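Local coordinates for protein bacteriohemerythrin (Methylococcus capsulatus, PDB 4XPX) that binds oxygen reversibly at a two-iron site and may store it or deliver it to oxygen-requiring enzymes, at residues T37-R40 with S41-G44; T63-K67 with K68-D72; D81-V84 with G85-D89; Q91-H95 with A96-E100; T106-V109 with R110-V114. All coordinates share one frame; numbering follows the deposited sequence.

Contact 1: residues T37-R40 with S41-G44; sequences TGNR and SEIG
Ile43 lays its CG1 against the carbonyl of Asn39, and its backbone N donates the first i to i+4 hydrogen bond of helix 40-67. This is the N-terminal first turn of that helix, with Asn39 at the N-cap position and an ST turn just ahead of it. Ile43 N donates to Asn39 O at 2.9 Å, and Gly44 N follows with the next helical bond, to Arg40 O. CG1 of Ile43 stands 3.3 Å from Asn39 O; with CG1 anti to its own carbonyl carbon (chi1 -67°), the branch runs back toward the start of the helix and sets CD1 3.7 Å from Thr37 O. Cut back to an alanine, this position would probably open a gap beside the Asn39 and Thr37 carbonyls and lose the packing on Thr34 of helix 15-34.

Away from Ile43, Asn39 and Glu42 run side by side and point the same way, their amide and carboxylate planes 22° apart. The touch is CB of Asn39 on OE2 of Glu42, 3.5 Å, and the cap residue makes no capping bond through its side chain. Arg40 turns elsewhere: its chain is extended from CG to NE and carries the guanidinium to Glu100, in a salt bridge, and to the carbonyl of Phe94, whose ring it also meets as a cation-pi partner. Behind the cap, Thr37 OG1 bonds to the carbonyl of Thr34 and closes the ST turn by accepting from Asn39 N at 3.0 Å, with an N-H...O angle of 165°.

Contact 2: residues T63-K67 with K68-D72; sequences TEMQK and KGYAD
The sulfur of Met65 comes in obliquely beside the ring of Tyr70, a Met-aromatic contact that puts SD 3.4 Å from Tyr70 CD2 and 4.4 Å from the ring centroid. Over one face of the same ring lies the backbone N of Asp72, 3.6 Å above the plane and offset toward the rim. The methionine and tyrosine side chains lie alongside each other and point the same way; CG of Met65 also rests on Tyr70 CD2, at 3.6 Å. An extended second torsion (chi2 -174°) carries the methionine chain straight out from CB and so brings SD level with the ring.

The backbone here is a Schellman motif that ends helix 40-67. Tyr70 N donates to Met65 O at 2.9 Å, so the residue offering its sulfur to the ring also holds the tyrosine backbone. Gly69 N bonds to Gln66 O at 3.0 Å, from above the carbonyl plane, and Gly69 itself has the positive phi of 69° that lets the chain turn out of the helix. Lys68 N still makes the helical bond to Glu64 O. The extended chain of Lys68 then passes over that same carbonyl, with CG 3.4 Å from Glu64 O; its NZ forms a long salt bridge to Glu64 OE1 and a weak bond to Leu128 O.

Met65 packs on Phe73 and on His76, an iron ligand at the start of helix 73-95, and its side chain comes about 5 Å from a bound iron. Tyr70 reaches Leu123, Tyr124 and Cys127, and Lys68 also touches Cys127, so this turn joins helices 40-67 and 73-95 to the C-terminal helix 125-129.

Contact 3: residues D81-V84 with G85-D89; sequences DKLV and GVCAD
Leu83 overlaps Cys87 one turn further along helix 73-95, a plain i to i+4 pair on an alpha-helix of the hemerythrin four-helix bundle. CG and CD1 of Leu83 are each 4.2 Å from Cys87 SG, a loose apolar touch. The leucine CG is anti to its backbone N (chi1 -175°), while the SG of Cys87 is anti to its own carbonyl carbon and swings back along the helix toward the leucine.

Val86 sits over the preceding turn instead, its CG2 3.4 Å from Lys82 O, and Ala88 CB lies 3.4 Å from Val84 O. Four successive helical bonds carry the backbone, from Gly85, Val86, Cys87 and Ala88 back to Asp81, Lys82, Leu83 and Val84.

Leu83 lies between two neighbouring helices, touching Phe58 of helix 40-67 as well as Phe108 and Trp112 of helix 103-121. Val86 also meets Phe108, whereas Val84 leans on Val55 and Phe58, and Cys87 on Ile51, all of helix 40-67. At the N-terminal end, Asp81 pairs with Lys77 in a salt bridge. The straightest of the four backbone bonds is Ala88 N to Val84 O, 2.8 Å long with an N-H...O angle of 169°.

Contact 4: residues Q91-H95 with A96-E100; sequences QKKFH and AGEAE
Lys93 lays its CB against the CB of Ala99, 3.7 Å apart, where the chain folds back past the end of helix 73-95. One atom out, CG of Lys93 comes 3.8 Å from OE1 of Glu98, the lysine and glutamate chains crossing at about a right angle. Beyond CG the chain leads away from the loop: extended through CD and CE, it bends at chi4 (50°) and takes NZ to a salt bridge with Asp89 on the previous turn of the helix. Glu98 OE1 stays 5.3 Å from Lys93 NZ, so the opposite charges are near without being in contact.

The carbonyl of Lys93 gathers the turn. Glu98 N donates to Lys93 O at 2.8 Å, and Ala96 N and Ala99 N add weak bonds to the same oxygen. Gly97 N bonds to Phe94 O at 2.9 Å from above its carbonyl plane, completing a Schellman motif with the positive phi (77°) of Gly97. Phe94 joins in through its backbone as well, its CA 3.5 Å from Ala99 O in a CA-H...O contact. CD2 of Phe94 lies over one face of the His95 ring, while CE1 of His95 sits in plane at the edge of the Phe94 ring.

Phe94 packs inward on Ile43 and Leu47 of helix 40-67, and His95 bonds to Asp48 of the same helix. With Glu100 anchored at the start of that helix too, the loop leading to helix 103-121 is tied to the bundle end.

Contact 5: residues T106-V109 with R110-V114; sequences TRFV and RDWLV
Charged groups meet first: Arg110, bent at chi2 and chi3, folds back on Arg107 so that its NH2 stands 3.6 Å from Arg107 CG, with Arg107 CA over one face of the guanidinium. Arg107 sends its own charged end to Asp104. Asp111 CG lies 3.1 Å from Arg107 O, placed there by a chi1 of -69°. Arg110 NE donates to Asp111 OD1 at 2.8 Å in a salt bridge between neighbours, and Arg110 NH2 adds a weak bond to the same oxygen. NE meets OD1 from above the carboxylate plane, 36° out of it, and the oxygen in turn is tilted 17° from the guanidinium plane. An asparagine in place of Asp111 would probably leave the Arg110 guanidinium without its charged mate and freer to turn.

Hydrogen bonds of the backbone run i to i+4 through helix 103-121 of the hemerythrin four-helix bundle, among them Leu113 N to Val109 O at 2.9 Å.

Apolar contact fills the inner side. Val109 CG1 and Leu113 CD1 lie alongside, 3.8 Å apart, and both residues pack on Val28 of helix 15-34. Phe108 CZ approaches Trp112 CD1 obliquely at 4.5 Å, the pair facing helix 73-95. Trp112 stacks on His116, an iron ligand, and its side chain comes about 5 Å from a bound iron.

Along the chain the five contacts come in series, all within the hemerythrin domain. Contacts 1 and 2 mark the two ends of helix 40-67, their centres about 38 Å apart on opposite sides of the chain's centre. Contacts 3 and 4 share helix 73-95. Their centres are about 14 Å apart. Contact 5 lies on helix 103-121 and touches contact 3 mid-bundle through Leu83. Contacts 1 and 4 meet around the Arg40 side chain and together close the bundle end away from the iron site. Contacts 2 and 5, with centres about 25 Å apart, each bring a side chain close to the iron pair and so border the oxygen-binding site.

Contact 1: residues T37-R40 with S41-G44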
# COMPACT_ATOMS: atom_id res chain seq x y z
N THR A 37 17.25 -7.95 -8.96
CA THR A 37 18.66 -8.18 -8.67
C THR A 37 18.81 -9.23 -7.55
O THR A 37 17.86 -9.70 -6.92
CB THR A 37 19.35 -6.90 -8.21
OG1 THR A 37 19.06 -6.60 -6.83
CG2 THR A 37 18.99 -5.70 -9.12
N GLY A 38 20.07 -9.55 -7.28
CA GLY A 38 20.44 -10.33 -6.14
C GLY A 38 20.95 -9.56 -4.99
O GLY A 38 21.63 -10.16 -4.13
N ASN A 39 20.62 -8.27 -4.88
CA ASN A 39 21.14 -7.46 -3.79
C ASN A 39 20.18 -7.59 -2.62
O ASN A 39 19.28 -6.73 -2.43
CB ASN A 39 21.27 -6.04 -4.25
CG ASN A 39 22.26 -5.89 -5.40
OD1 ASN A 39 23.24 -6.64 -5.51
ND2 ASN A 39 21.94 -4.99 -6.33
N ARG A 40 20.29 -8.63 -1.86
CA ARG A 40 19.30 -9.00 -0.86
C ARG A 40 19.20 -7.98 0.25
O ARG A 40 18.08 -7.66 0.73
CB ARG A 40 19.50 -10.41 -0.33
CG ARG A 40 18.24 -11.00 0.25
CD ARG A 40 18.46 -12.42 0.79
NE ARG A 40 17.27 -13.12 1.11
CZ ARG A 40 16.68 -13.09 2.28
NH1 ARG A 40 17.08 -12.39 3.30
NH2 ARG A 40 15.58 -13.77 2.44
N SER A 41 20.29 -7.42 0.68
CA SER A 41 20.25 -6.36 1.69
C SER A 41 19.50 -5.13 1.19
O SER A 41 18.66 -4.53 1.97
CB SER A 41 21.66 -5.90 2.11
OG SER A 41 21.71 -4.84 3.04
N GLU A 42 19.70 -4.75 -0.03
CA GLU A 42 18.94 -3.61 -0.60
C GLU A 42 17.48 -3.95 -0.77
O GLU A 42 16.61 -3.05 -0.49
CB GLU A 42 19.52 -3.22 -1.98
CG GLU A 42 21.03 -2.75 -1.89
CD GLU A 42 21.69 -2.62 -3.27
OE1 GLU A 42 20.98 -2.07 -4.20
OE2 GLU A 42 22.90 -3.06 -3.38
N ILE A 43 17.16 -5.16 -1.18
CA ILE A 43 15.78 -5.57 -1.22
C ILE A 43 15.16 -5.43 0.15
O ILE A 43 14.01 -4.87 0.29
CB ILE A 43 15.65 -7.02 -1.74
CG1 ILE A 43 16.06 -7.08 -3.23
CG2 ILE A 43 14.25 -7.57 -1.53
CD1 ILE A 43 16.26 -8.49 -3.79
N GLY A 44 15.81 -5.93 1.18
CA GLY A 44 15.25 -5.86 2.51
C GLY A 44 15.02 -4.48 3.03
O GLY A 44 13.97 -4.21 3.69

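Contact 2: residues T63-K67 with K68-D72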
# COMPACT_ATOMS: atom_id res chain seq x y z
N THR A 63 -7.90 6.75 10.75
CA THR A 63 -8.18 7.80 11.72
C THR A 63 -9.17 8.75 11.14
O THR A 63 -10.17 9.16 11.86
CB THR A 63 -6.89 8.53 12.12
OG1 THR A 63 -5.97 7.62 12.74
CG2 THR A 63 -7.17 9.68 13.06
N GLU A 64 -9.02 9.16 9.91
CA GLU A 64 -9.95 10.09 9.30
C GLU A 64 -11.31 9.47 9.10
O GLU A 64 -12.34 10.13 9.40
CB GLU A 64 -9.35 10.60 8.01
CG GLU A 64 -8.16 11.51 8.10
CD GLU A 64 -8.30 12.65 9.06
OE1 GLU A 64 -9.25 13.36 8.80
OE2 GLU A 64 -7.54 12.79 10.07
N MET A 65 -11.38 8.28 8.58
CA MET A 65 -12.65 7.62 8.42
C MET A 65 -13.39 7.48 9.74
O MET A 65 -14.63 7.76 9.80
CB MET A 65 -12.48 6.22 7.82
CG MET A 65 -12.16 6.23 6.32
SD MET A 65 -12.14 4.55 5.60
CE MET A 65 -10.54 3.89 6.20
N GLN A 66 -12.61 7.10 10.81
CA GLN A 66 -13.46 6.78 11.96
C GLN A 66 -13.91 8.07 12.63
O GLN A 66 -15.09 8.18 13.07
CB GLN A 66 -12.73 5.88 12.95
CG GLN A 66 -13.58 5.39 14.11
CD GLN A 66 -12.87 4.38 14.97
OE1 GLN A 66 -11.75 3.96 14.67
NE2 GLN A 66 -13.52 3.97 16.06
N LYS A 67 -13.09 9.11 12.61
CA LYS A 67 -13.43 10.40 13.24
C LYS A 67 -14.57 11.02 12.56
O LYS A 67 -15.39 11.72 13.24
CB LYS A 67 -12.22 11.29 13.09
CG LYS A 67 -12.33 12.67 13.40
CD LYS A 67 -10.89 13.28 13.22
CE LYS A 67 -10.80 14.63 13.90
NZ LYS A 67 -11.52 14.73 15.28
N LYS A 68 -14.78 10.81 11.28
CA LYS A 68 -15.85 11.41 10.56
C LYS A 68 -17.08 10.49 10.47
O LYS A 68 -18.08 10.88 9.83
CB LYS A 68 -15.38 11.80 9.16
CG LYS A 68 -14.33 12.92 9.25
CD LYS A 68 -13.67 13.29 7.95
CE LYS A 68 -12.83 14.65 8.16
NZ LYS A 68 -12.21 15.18 6.84
N GLY A 69 -17.05 9.35 11.08
CA GLY A 69 -18.22 8.48 11.00
C GLY A 69 -18.46 7.91 9.62
O GLY A 69 -19.63 7.61 9.28
N TYR A 70 -17.38 7.68 8.86
CA TYR A 70 -17.53 7.17 7.51
C TYR A 70 -18.28 5.79 7.52
O TYR A 70 -17.98 4.94 8.33
CB TYR A 70 -16.13 6.99 6.92
CG TYR A 70 -16.17 6.27 5.58
CD1 TYR A 70 -16.85 6.79 4.53
CD2 TYR A 70 -15.49 5.07 5.40
CE1 TYR A 70 -16.89 6.18 3.32
CE2 TYR A 70 -15.53 4.42 4.24
CZ TYR A 70 -16.22 4.91 3.17
OH TYR A 70 -16.29 4.30 1.95
N ALA A 71 -19.25 5.62 6.62
CA ALA A 71 -20.16 4.53 6.67
C ALA A 71 -19.50 3.15 6.65
O ALA A 71 -19.97 2.24 7.28
CB ALA A 71 -21.14 4.63 5.51
N ASP A 72 -18.44 3.01 5.87
CA ASP A 72 -17.85 1.72 5.57
C ASP A 72 -16.49 1.58 6.24
O ASP A 72 -15.65 0.77 5.77
CB ASP A 72 -17.84 1.43 4.07
CG ASP A 72 -19.34 1.35 3.55
OD1 ASP A 72 -20.14 0.62 4.07
OD2 ASP A 72 -19.76 2.16 2.66

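Contact 3: residues D81-V84 with G85-D89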
# COMPACT_ATOMS: atom_id res chain seq x y z
N ASP A 81 -6.23 -4.57 7.23
CA ASP A 81 -5.61 -5.46 8.22
C ASP A 81 -5.25 -6.78 7.57
O ASP A 81 -4.16 -7.34 7.96
CB ASP A 81 -6.53 -5.63 9.38
CG ASP A 81 -6.62 -4.37 10.29
OD1 ASP A 81 -5.77 -3.49 10.26
OD2 ASP A 81 -7.54 -4.31 11.10
N LYS A 82 -5.97 -7.25 6.60
CA LYS A 82 -5.55 -8.52 5.95
C LYS A 82 -4.24 -8.27 5.17
O LYS A 82 -3.36 -9.15 5.22
CB LYS A 82 -6.64 -9.02 5.02
CG LYS A 82 -7.81 -9.73 5.66
CD LYS A 82 -7.44 -11.01 6.27
CE LYS A 82 -8.78 -11.70 6.84
NZ LYS A 82 -8.29 -12.98 7.50
N LEU A 83 -4.09 -7.13 4.49
CA LEU A 83 -2.85 -6.85 3.81
C LEU A 83 -1.71 -6.72 4.78
O LEU A 83 -0.57 -7.25 4.50
CB LEU A 83 -2.95 -5.65 2.90
CG LEU A 83 -1.67 -5.44 2.09
CD1 LEU A 83 -1.39 -6.51 1.06
CD2 LEU A 83 -1.58 -4.11 1.46
N VAL A 84 -1.89 -6.02 5.83
CA VAL A 84 -0.80 -5.88 6.84
C VAL A 84 -0.39 -7.27 7.30
O VAL A 84 0.83 -7.52 7.44
CB VAL A 84 -1.23 -4.97 8.02
CG1 VAL A 84 -0.10 -4.95 9.02
CG2 VAL A 84 -1.52 -3.58 7.53
N GLY A 85 -1.33 -8.19 7.52
CA GLY A 85 -0.95 -9.53 7.98
C GLY A 85 -0.14 -10.23 6.89
O GLY A 85 0.87 -10.95 7.28
N VAL A 86 -0.47 -10.10 5.65
CA VAL A 86 0.32 -10.74 4.56
C VAL A 86 1.71 -10.12 4.57
O VAL A 86 2.72 -10.85 4.42
CB VAL A 86 -0.40 -10.49 3.24
CG1 VAL A 86 0.50 -10.85 2.05
CG2 VAL A 86 -1.69 -11.28 3.18
N CYS A 87 1.80 -8.80 4.67
CA CYS A 87 3.09 -8.11 4.66
C CYS A 87 3.96 -8.50 5.87
O CYS A 87 5.22 -8.73 5.68
CB CYS A 87 2.92 -6.62 4.50
SG CYS A 87 2.35 -6.12 2.93
N ALA A 88 3.40 -8.55 7.04
CA ALA A 88 4.16 -8.97 8.20
C ALA A 88 4.66 -10.34 8.09
O ALA A 88 5.80 -10.65 8.49
CB ALA A 88 3.28 -8.75 9.45
N ASP A 89 3.86 -11.25 7.54
CA ASP A 89 4.27 -12.63 7.33
C ASP A 89 5.38 -12.71 6.32
O ASP A 89 6.36 -13.50 6.52
CB ASP A 89 3.09 -13.47 6.91
CG ASP A 89 3.43 -14.90 6.62
OD1 ASP A 89 3.78 -15.62 7.59
OD2 ASP A 89 3.45 -15.35 5.42

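Contact 4: residues Q91-H95 with A96-E100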
# COMPACT_ATOMS: atom_id res chain seq x y z
N GLN A 91 7.56 -10.32 5.73
CA GLN A 91 8.75 -9.83 6.40
C GLN A 91 9.32 -10.90 7.30
O GLN A 91 10.60 -11.06 7.36
CB GLN A 91 8.45 -8.58 7.23
CG GLN A 91 8.28 -7.32 6.36
CD GLN A 91 7.98 -6.15 7.23
OE1 GLN A 91 6.92 -6.19 7.94
NE2 GLN A 91 8.72 -5.12 7.13
N LYS A 92 8.52 -11.59 8.06
CA LYS A 92 9.04 -12.62 8.97
C LYS A 92 9.79 -13.64 8.12
O LYS A 92 10.94 -14.04 8.50
CB LYS A 92 7.91 -13.24 9.74
CG LYS A 92 7.39 -12.22 10.89
CD LYS A 92 6.03 -12.69 11.45
CE LYS A 92 5.41 -11.55 12.13
NZ LYS A 92 3.97 -12.07 12.51
N LYS A 93 9.22 -14.14 7.10
CA LYS A 93 9.87 -15.18 6.29
C LYS A 93 11.07 -14.64 5.56
O LYS A 93 12.15 -15.35 5.55
CB LYS A 93 8.89 -15.85 5.32
CG LYS A 93 7.86 -16.64 6.02
CD LYS A 93 6.74 -16.93 5.05
CE LYS A 93 5.79 -18.07 5.42
NZ LYS A 93 5.27 -17.98 6.81
N PHE A 94 11.03 -13.43 5.02
CA PHE A 94 12.16 -12.88 4.31
C PHE A 94 13.35 -12.68 5.29
O PHE A 94 14.49 -13.06 4.98
CB PHE A 94 11.76 -11.55 3.67
CG PHE A 94 12.94 -10.86 3.05
CD1 PHE A 94 13.40 -11.18 1.79
CD2 PHE A 94 13.64 -9.90 3.75
CE1 PHE A 94 14.46 -10.54 1.26
CE2 PHE A 94 14.76 -9.26 3.25
CZ PHE A 94 15.15 -9.61 1.94
N HIS A 95 13.06 -12.09 6.44
CA HIS A 95 14.11 -11.82 7.39
C HIS A 95 14.59 -13.06 8.08
O HIS A 95 15.75 -13.02 8.65
CB HIS A 95 13.75 -10.72 8.36
CG HIS A 95 13.62 -9.37 7.71
ND1 HIS A 95 14.68 -8.75 7.08
CD2 HIS A 95 12.55 -8.51 7.63
CE1 HIS A 95 14.24 -7.55 6.63
NE2 HIS A 95 12.96 -7.38 6.95
N ALA A 96 13.94 -14.16 7.97
CA ALA A 96 14.43 -15.48 8.44
C ALA A 96 15.18 -16.19 7.37
O ALA A 96 15.73 -17.28 7.62
CB ALA A 96 13.29 -16.32 8.93
N GLY A 97 15.26 -15.66 6.14
CA GLY A 97 15.89 -16.37 5.05
C GLY A 97 15.06 -17.45 4.48
O GLY A 97 15.61 -18.28 3.66
N GLU A 98 13.76 -17.53 4.80
CA GLU A 98 12.90 -18.60 4.40
C GLU A 98 12.09 -18.33 3.13
O GLU A 98 11.57 -19.30 2.49
CB GLU A 98 11.89 -18.93 5.49
CG GLU A 98 12.52 -19.41 6.78
CD GLU A 98 11.53 -19.36 7.95
OE1 GLU A 98 10.36 -18.86 7.87
OE2 GLU A 98 11.94 -19.74 9.08
N ALA A 99 12.08 -17.07 2.69
CA ALA A 99 11.40 -16.67 1.44
C ALA A 99 12.18 -15.57 0.83
O ALA A 99 12.84 -14.83 1.49
CB ALA A 99 10.00 -16.20 1.78
N GLU A 100 12.04 -15.44 -0.50
CA GLU A 100 12.68 -14.39 -1.24
C GLU A 100 11.64 -13.37 -1.65
O GLU A 100 10.43 -13.70 -1.70
CB GLU A 100 13.35 -14.90 -2.50
CG GLU A 100 14.49 -15.91 -2.24
CD GLU A 100 15.52 -15.40 -1.24
OE1 GLU A 100 15.77 -14.19 -0.97
OE2 GLU A 100 16.11 -16.26 -0.54

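Contact 5: residues T106-V109 with R110-V114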
# COMPACT_ATOMS: atom_id res chain seq x y z
N THR A 106 6.25 -7.71 -5.77
CA THR A 106 5.82 -6.34 -6.12
C THR A 106 4.64 -6.34 -7.03
O THR A 106 3.76 -5.45 -6.85
CB THR A 106 7.01 -5.59 -6.69
OG1 THR A 106 7.68 -6.39 -7.62
CG2 THR A 106 7.95 -5.16 -5.58
N ARG A 107 4.49 -7.29 -7.96
CA ARG A 107 3.23 -7.34 -8.72
C ARG A 107 2.05 -7.66 -7.85
O ARG A 107 0.93 -7.14 -8.13
CB ARG A 107 3.32 -8.29 -9.89
CG ARG A 107 4.06 -7.76 -11.08
CD ARG A 107 3.95 -8.67 -12.28
NE ARG A 107 4.73 -9.88 -12.08
CZ ARG A 107 6.04 -9.97 -12.55
NH1 ARG A 107 6.57 -9.07 -13.20
NH2 ARG A 107 6.72 -11.06 -12.26
N PHE A 108 2.19 -8.43 -6.79
CA PHE A 108 1.07 -8.68 -5.88
C PHE A 108 0.67 -7.38 -5.21
O PHE A 108 -0.53 -7.04 -5.11
CB PHE A 108 1.41 -9.76 -4.86
CG PHE A 108 0.40 -9.78 -3.74
CD1 PHE A 108 -0.90 -10.28 -3.98
CD2 PHE A 108 0.65 -9.16 -2.54
CE1 PHE A 108 -1.89 -10.15 -2.95
CE2 PHE A 108 -0.31 -9.10 -1.55
CZ PHE A 108 -1.58 -9.58 -1.78
N VAL A 109 1.64 -6.64 -4.66
CA VAL A 109 1.34 -5.37 -4.02
C VAL A 109 0.65 -4.43 -5.03
O VAL A 109 -0.35 -3.78 -4.68
CB VAL A 109 2.59 -4.76 -3.36
CG1 VAL A 109 2.27 -3.38 -2.80
CG2 VAL A 109 3.10 -5.65 -2.27
N ARG A 110 1.19 -4.36 -6.23
CA ARG A 110 0.56 -3.57 -7.28
C ARG A 110 -0.89 -4.00 -7.50
O ARG A 110 -1.79 -3.15 -7.56
CB ARG A 110 1.39 -3.66 -8.54
CG ARG A 110 0.87 -2.90 -9.77
CD ARG A 110 -0.28 -3.55 -10.55
NE ARG A 110 -0.04 -4.90 -10.93
CZ ARG A 110 0.69 -5.25 -11.95
NH1 ARG A 110 1.32 -4.39 -12.72
NH2 ARG A 110 0.79 -6.57 -12.15
N ASP A 111 -1.13 -5.30 -7.66
CA ASP A 111 -2.48 -5.80 -7.85
C ASP A 111 -3.40 -5.36 -6.73
O ASP A 111 -4.56 -4.93 -6.97
CB ASP A 111 -2.49 -7.31 -7.99
CG ASP A 111 -1.89 -7.83 -9.23
OD1 ASP A 111 -1.69 -7.07 -10.20
OD2 ASP A 111 -1.65 -9.08 -9.34
N TRP A 112 -2.92 -5.51 -5.49
CA TRP A 112 -3.74 -5.14 -4.35
C TRP A 112 -4.09 -3.66 -4.43
O TRP A 112 -5.28 -3.28 -4.22
CB TRP A 112 -2.99 -5.48 -3.05
CG TRP A 112 -3.84 -5.31 -1.83
CD1 TRP A 112 -4.57 -6.31 -1.21
CD2 TRP A 112 -4.12 -4.12 -1.13
NE1 TRP A 112 -5.23 -5.81 -0.16
CE2 TRP A 112 -5.00 -4.46 -0.08
CE3 TRP A 112 -3.71 -2.81 -1.22
CZ2 TRP A 112 -5.49 -3.53 0.84
CZ3 TRP A 112 -4.17 -1.87 -0.34
CH2 TRP A 112 -5.08 -2.26 0.69
N LEU A 113 -3.11 -2.81 -4.71
CA LEU A 113 -3.31 -1.36 -4.73
C LEU A 113 -4.25 -0.96 -5.86
O LEU A 113 -5.11 -0.06 -5.65
CB LEU A 113 -2.00 -0.64 -4.91
CG LEU A 113 -1.03 -0.71 -3.67
CD1 LEU A 113 0.37 -0.30 -4.11
CD2 LEU A 113 -1.56 0.23 -2.58
N VAL A 114 -4.05 -1.50 -7.05
CA VAL A 114 -4.82 -1.08 -8.19
C VAL A 114 -6.29 -1.49 -8.05
O VAL A 114 -7.14 -0.90 -8.73
CB VAL A 114 -4.20 -1.41 -9.51
CG1 VAL A 114 -2.78 -0.74 -9.60
CG2 VAL A 114 -4.26 -2.68 -9.82